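Local coordinates for protein fructose-2,6-bisphosphatase TIGAR B (Danio rerio, PDB 3E9D) that probably hydrolyses fructose-2,6-bisphosphate to fructose 6-phosphate and phosphate, and so restrains glycolysis and favours the pentose phosphate pathway, at residues 49-57 with 139-147. Numbering follows the deposited sequence.
Sequences LHFTNVFVS and LFQRMFEEH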
ATOM      1  N   LEU A  49     -16.693   0.151   4.984  1.00 21.11           N
ATOM      2  CA  LEU A  49     -16.193  -0.870   4.044  1.00 21.08           C
ATOM      3  C   LEU A  49     -15.981  -2.181   4.761  1.00 20.73           C
ATOM      4  O   LEU A  49     -15.475  -2.205   5.877  1.00 20.47           O
ATOM      5  CB  LEU A  49     -14.877  -0.430   3.388  1.00 20.91           C
ATOM      6  CG  LEU A  49     -15.014   0.820   2.517  1.00 22.52           C
ATOM      7  CD1 LEU A  49     -13.652   1.485   2.233  1.00 21.94           C
ATOM      8  CD2 LEU A  49     -15.768   0.495   1.222  1.00 23.09           C
ATOM      9  N   HIS A  50     -16.363  -3.280   4.117  1.00 21.07           N
ATOM     10  CA  HIS A  50     -16.003  -4.600   4.622  1.00 20.93           C
ATOM     11  C   HIS A  50     -14.678  -5.045   4.006  1.00 20.50           C
ATOM     12  O   HIS A  50     -14.586  -5.332   2.806  1.00 20.83           O
ATOM     13  CB  HIS A  50     -17.114  -5.614   4.342  1.00 21.68           C
ATOM     14  CG  HIS A  50     -16.838  -6.990   4.867  1.00 23.20           C
ATOM     15  ND1 HIS A  50     -17.354  -8.125   4.278  1.00 25.31           N
ATOM     16  CD2 HIS A  50     -16.096  -7.416   5.918  1.00 25.93           C
ATOM     17  CE1 HIS A  50     -16.945  -9.192   4.944  1.00 26.42           C
ATOM     18  NE2 HIS A  50     -16.181  -8.790   5.945  1.00 26.98           N
ATOM     19  N   PHE A  51     -13.640  -5.069   4.829  1.00 19.82           N
ATOM     20  CA  PHE A  51     -12.380  -5.667   4.422  1.00 19.41           C
ATOM     21  C   PHE A  51     -12.419  -7.149   4.749  1.00 19.47           C
ATOM     22  O   PHE A  51     -12.446  -7.521   5.908  1.00 19.17           O
ATOM     23  CB  PHE A  51     -11.208  -4.958   5.103  1.00 19.50           C
ATOM     24  CG  PHE A  51     -11.130  -3.489   4.785  1.00 18.73           C
ATOM     25  CD1 PHE A  51     -10.827  -3.060   3.487  1.00 18.65           C
ATOM     26  CD2 PHE A  51     -11.372  -2.530   5.774  1.00 19.82           C
ATOM     27  CE1 PHE A  51     -10.745  -1.699   3.179  1.00 18.83           C
ATOM     28  CE2 PHE A  51     -11.298  -1.152   5.484  1.00 18.33           C
ATOM     29  CZ  PHE A  51     -10.982  -0.735   4.186  1.00 18.98           C
ATOM     30  N   THR A  52     -12.471  -7.984   3.709  1.00 19.58           N
ATOM     31  CA  THR A  52     -12.468  -9.446   3.859  1.00 19.07           C
ATOM     32  C   THR A  52     -11.094  -9.948   4.240  1.00 18.96           C
ATOM     33  O   THR A  52     -10.943 -11.040   4.780  1.00 19.05           O
ATOM     34  CB  THR A  52     -12.892 -10.137   2.537  1.00 20.00           C
ATOM     35  OG1 THR A  52     -12.075  -9.646   1.461  1.00 19.24           O
ATOM     36  CG2 THR A  52     -14.373  -9.844   2.211  1.00 19.55           C
ATOM     37  N   ASN A  53     -10.070  -9.161   3.960  1.00 18.78           N
ATOM     38  CA  ASN A  53      -8.707  -9.592   4.217  1.00 18.56           C
ATOM     39  C   ASN A  53      -7.879  -8.397   4.613  1.00 18.77           C
ATOM     40  O   ASN A  53      -8.070  -7.315   4.062  1.00 18.25           O
ATOM     41  CB  ASN A  53      -8.104 -10.194   2.944  1.00 19.28           C
ATOM     42  CG  ASN A  53      -8.893 -11.384   2.429  1.00 19.51           C
ATOM     43  OD1 ASN A  53      -9.862 -11.227   1.677  1.00 21.03           O
ATOM     44  ND2 ASN A  53      -8.499 -12.575   2.855  1.00 21.29           N
ATOM     45  N   VAL A  54      -6.961  -8.584   5.561  1.00 18.45           N
ATOM     46  CA  VAL A  54      -6.112  -7.483   6.012  1.00 18.64           C
ATOM     47  C   VAL A  54      -4.641  -7.945   6.141  1.00 19.05           C
ATOM     48  O   VAL A  54      -4.349  -8.956   6.797  1.00 18.75           O
ATOM     49  CB  VAL A  54      -6.577  -6.897   7.360  1.00 18.48           C
ATOM     50  CG1 VAL A  54      -5.617  -5.779   7.815  1.00 19.05           C
ATOM     51  CG2 VAL A  54      -8.008  -6.371   7.291  1.00 18.12           C
ATOM     52  N   PHE A  55      -3.737  -7.175   5.546  1.00 18.88           N
ATOM     53  CA  PHE A  55      -2.308  -7.486   5.515  1.00 19.42           C
ATOM     54  C   PHE A  55      -1.540  -6.270   6.006  1.00 19.56           C
ATOM     55  O   PHE A  55      -1.804  -5.134   5.576  1.00 19.68           O
ATOM     56  CB  PHE A  55      -1.867  -7.868   4.098  1.00 19.33           C
ATOM     57  CG  PHE A  55      -2.713  -8.955   3.493  1.00 21.08           C
ATOM     58  CD1 PHE A  55      -2.502 -10.275   3.846  1.00 23.43           C
ATOM     59  CD2 PHE A  55      -3.767  -8.644   2.636  1.00 20.97           C
ATOM     60  CE1 PHE A  55      -3.315 -11.292   3.335  1.00 25.58           C
ATOM     61  CE2 PHE A  55      -4.591  -9.658   2.110  1.00 23.57           C
ATOM     62  CZ  PHE A  55      -4.360 -10.981   2.462  1.00 22.24           C
ATOM     63  N   VAL A  56      -0.597  -6.496   6.910  1.00 19.11           N
ATOM     64  CA  VAL A  56       0.156  -5.393   7.497  1.00 19.35           C
ATOM     65  C   VAL A  56       1.608  -5.788   7.577  1.00 19.90           C
ATOM     66  O   VAL A  56       1.924  -6.970   7.775  1.00 19.81           O
ATOM     67  CB  VAL A  56      -0.331  -5.096   8.948  1.00 19.78           C
ATOM     68  CG1 VAL A  56       0.175  -3.738   9.405  1.00 18.72           C
ATOM     69  CG2 VAL A  56      -1.864  -5.136   9.022  1.00 22.91           C
ATOM     70  N   SER A  57       2.503  -4.810   7.487  1.00 20.63           N
ATOM     71  CA  SER A  57       3.903  -5.111   7.766  1.00 21.65           C
ATOM     72  C   SER A  57       4.086  -5.522   9.245  1.00 22.35           C
ATOM     73  O   SER A  57       3.196  -5.307  10.083  1.00 22.27           O
ATOM     74  CB  SER A  57       4.808  -3.945   7.381  1.00 21.99           C
ATOM     75  OG  SER A  57       5.090  -3.096   8.465  1.00 21.04           O
ATOM     76  N   LEU A 139      -0.451 -12.768  -2.213  1.00 19.26           N
ATOM     77  CA  LEU A 139      -1.770 -12.151  -2.156  1.00 18.86           C
ATOM     78  C   LEU A 139      -2.769 -12.820  -3.112  1.00 18.32           C
ATOM     79  O   LEU A 139      -3.862 -13.195  -2.694  1.00 18.18           O
ATOM     80  CB  LEU A 139      -1.684 -10.652  -2.481  1.00 18.01           C
ATOM     81  CG  LEU A 139      -3.018  -9.901  -2.592  1.00 19.07           C
ATOM     82  CD1 LEU A 139      -3.672  -9.841  -1.202  1.00 19.05           C
ATOM     83  CD2 LEU A 139      -2.818  -8.496  -3.186  1.00 19.52           C
ATOM     84  N   PHE A 140      -2.394 -12.942  -4.381  1.00 18.29           N
ATOM     85  CA  PHE A 140      -3.276 -13.561  -5.371  1.00 18.54           C
ATOM     86  C   PHE A 140      -3.667 -14.984  -4.948  1.00 19.11           C
ATOM     87  O   PHE A 140      -4.840 -15.373  -5.042  1.00 18.38           O
ATOM     88  CB  PHE A 140      -2.640 -13.626  -6.776  1.00 18.40           C
ATOM     89  CG  PHE A 140      -2.370 -12.276  -7.421  1.00 19.13           C
ATOM     90  CD1 PHE A 140      -2.875 -11.093  -6.887  1.00 19.69           C
ATOM     91  CD2 PHE A 140      -1.614 -12.211  -8.591  1.00 21.25           C
ATOM     92  CE1 PHE A 140      -2.618  -9.863  -7.500  1.00 21.40           C
ATOM     93  CE2 PHE A 140      -1.352 -10.979  -9.219  1.00 21.50           C
ATOM     94  CZ  PHE A 140      -1.848  -9.807  -8.664  1.00 20.12           C
ATOM     95  N   GLN A 141      -2.675 -15.762  -4.521  1.00 19.06           N
ATOM     96  CA  GLN A 141      -2.907 -17.158  -4.163  1.00 21.09           C
ATOM     97  C   GLN A 141      -3.865 -17.253  -2.969  1.00 21.07           C
ATOM     98  O   GLN A 141      -4.821 -18.036  -2.992  1.00 20.65           O
ATOM     99  CB  GLN A 141      -1.584 -17.886  -3.887  1.00 21.22           C
ATOM    100  CG  GLN A 141      -1.743 -19.353  -3.438  1.00 25.98           C
ATOM    101  CD  GLN A 141      -2.420 -20.242  -4.493  1.00 32.78           C
ATOM    102  OE1 GLN A 141      -2.183 -20.098  -5.699  1.00 35.91           O
ATOM    103  NE2 GLN A 141      -3.261 -21.174  -4.035  1.00 35.16           N
ATOM    104  N   ARG A 142      -3.628 -16.424  -1.956  1.00 21.06           N
ATOM    105  CA  ARG A 142      -4.495 -16.387  -0.777  1.00 21.66           C
ATOM    106  C   ARG A 142      -5.920 -15.908  -1.088  1.00 21.40           C
ATOM    107  O   ARG A 142      -6.873 -16.466  -0.567  1.00 21.35           O
ATOM    108  CB  ARG A 142      -3.879 -15.528   0.341  1.00 21.88           C
ATOM    109  CG  ARG A 142      -4.689 -15.575   1.665  1.00 24.27           C
ATOM    110  CD  ARG A 142      -4.177 -14.564   2.682  1.00 26.30           C
ATOM    111  NE  ARG A 142      -2.823 -14.905   3.127  1.00 30.41           N
ATOM    112  CZ  ARG A 142      -2.547 -15.677   4.180  1.00 32.48           C
ATOM    113  NH1 ARG A 142      -3.527 -16.193   4.915  1.00 31.53           N
ATOM    114  NH2 ARG A 142      -1.286 -15.935   4.496  1.00 31.90           N
ATOM    115  N   MET A 143      -6.063 -14.868  -1.912  1.00 21.31           N
ATOM    116  CA  MET A 143      -7.394 -14.357  -2.280  1.00 21.33           C
ATOM    117  C   MET A 143      -8.154 -15.418  -3.083  1.00 21.62           C
ATOM    118  O   MET A 143      -9.352 -15.644  -2.871  1.00 20.74           O
ATOM    119  CB  MET A 143      -7.321 -13.044  -3.088  1.00 20.52           C
ATOM    120  CG  MET A 143      -6.745 -11.806  -2.334  1.00 21.68           C
ATOM    121  SD  MET A 143      -7.580 -11.413  -0.750  1.00 23.71           S
ATOM    122  CE  MET A 143      -6.441 -12.200   0.355  1.00 29.89           C
ATOM    123  N   PHE A 144      -7.446 -16.069  -3.999  1.00 22.01           N
ATOM    124  CA  PHE A 144      -8.059 -17.081  -4.840  1.00 23.65           C
ATOM    125  C   PHE A 144      -8.523 -18.281  -4.015  1.00 23.78           C
ATOM    126  O   PHE A 144      -9.629 -18.745  -4.206  1.00 23.54           O
ATOM    127  CB  PHE A 144      -7.100 -17.524  -5.939  1.00 24.05           C
ATOM    128  CG  PHE A 144      -7.772 -18.226  -7.077  1.00 27.11           C
ATOM    129  CD1 PHE A 144      -8.348 -17.500  -8.105  1.00 31.53           C
ATOM    130  CD2 PHE A 144      -7.824 -19.609  -7.118  1.00 30.31           C
ATOM    131  CE1 PHE A 144      -8.966 -18.150  -9.164  1.00 34.53           C
ATOM    132  CE2 PHE A 144      -8.442 -20.271  -8.162  1.00 32.31           C
ATOM    133  CZ  PHE A 144      -9.011 -19.545  -9.189  1.00 33.43           C
ATOM    134  N   GLU A 145      -7.677 -18.765  -3.107  1.00 24.67           N
ATOM    135  CA  GLU A 145      -8.016 -19.910  -2.248  1.00 26.60           C
ATOM    136  C   GLU A 145      -9.207 -19.628  -1.344  1.00 26.58           C
ATOM    137  O   GLU A 145     -10.002 -20.513  -1.071  1.00 26.17           O
ATOM    138  CB  GLU A 145      -6.864 -20.242  -1.313  1.00 26.91           C
ATOM    139  CG  GLU A 145      -5.733 -20.998  -1.918  1.00 31.97           C
ATOM    140  CD  GLU A 145      -4.487 -20.910  -1.053  1.00 36.59           C
ATOM    141  OE1 GLU A 145      -4.530 -20.223  -0.002  1.00 39.92           O
ATOM    142  OE2 GLU A 145      -3.455 -21.502  -1.432  1.00 40.07           O
ATOM    143  N   GLU A 146      -9.296 -18.404  -0.838  1.00 26.64           N
ATOM    144  CA  GLU A 146     -10.363 -18.069   0.079  1.00 27.92           C
ATOM    145  C   GLU A 146     -11.682 -17.640  -0.567  1.00 27.44           C
ATOM    146  O   GLU A 146     -12.741 -17.752   0.051  1.00 28.30           O
ATOM    147  CB  GLU A 146      -9.903 -16.977   1.032  1.00 28.27           C
ATOM    148  CG  GLU A 146     -11.041 -16.435   1.858  1.00 32.28           C
ATOM    149  CD  GLU A 146     -10.580 -15.576   3.021  1.00 37.06           C
ATOM    150  OE1 GLU A 146      -9.337 -15.411   3.209  1.00 37.42           O
ATOM    151  OE2 GLU A 146     -11.480 -15.081   3.742  1.00 38.21           O
ATOM    152  N   HIS A 147     -11.643 -17.118  -1.784  1.00 26.70           N
ATOM    153  CA  HIS A 147     -12.863 -16.512  -2.327  1.00 26.38           C
ATOM    154  C   HIS A 147     -13.475 -17.241  -3.533  1.00 26.73           C
ATOM    155  O   HIS A 147     -13.931 -16.624  -4.481  1.00 26.10           O
ATOM    156  CB  HIS A 147     -12.644 -15.021  -2.582  1.00 25.28           C
ATOM    157  CG  HIS A 147     -12.283 -14.259  -1.350  1.00 25.19           C
ATOM    158  ND1 HIS A 147     -13.207 -13.939  -0.380  1.00 25.31           N
ATOM    159  CD2 HIS A 147     -11.093 -13.783  -0.910  1.00 23.63           C
ATOM    160  CE1 HIS A 147     -12.606 -13.286   0.597  1.00 24.87           C
ATOM    161  NE2 HIS A 147     -11.325 -13.174   0.299  1.00 24.03           N
TER
HETATM  162  O   HOH W   1     -12.901 -12.992   4.709  1.00 45.32           O
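The side-chain amide of Asn53 bonds to His147 and Glu146, at the C-terminal end of helix 125-146 and just past it. His147 NE2 donates to Asn53 OD1 at 2.8 Å, in the carbonyl plane and on a lone pair, with the ring turned 79° from the amide. Thr52 OG1 also donates to this oxygen, at 2.7 Å. On the other branch, Asn53 ND2 gives a more bent bond to Glu146 OE1 (3.0 Å), approaching from above the plane of the carboxylate. A water links Glu146 OE2 to Thr52 O. The Met143 chain folds at chi2 and again at chi3 (98°), which brings CE against the amide and the edge of the Phe55 ring, 3.2 Å from Phe55 CZ. Arg142 CD meets the same edge at Phe55 CE1 (3.4 Å), while Leu139 CD1 packs obliquely on Phe55 CE2. A leucine in place of Asn53 would probably leave His147 NE2 and Glu146 OE1 without their mates and the imidazole freer to turn. Further out, Thr52 OG1 accepts a hydrogen bond from His177 N, and the backbones of Asn53 and Phe55 pair with strand 177-182. Strand 53-56 and the helical segment 139-146 run nearly antiparallel, their axes at 159°. The contact lays a helix over one face of the central mixed sheet, as in the alpha/beta fold of histidine phosphatases.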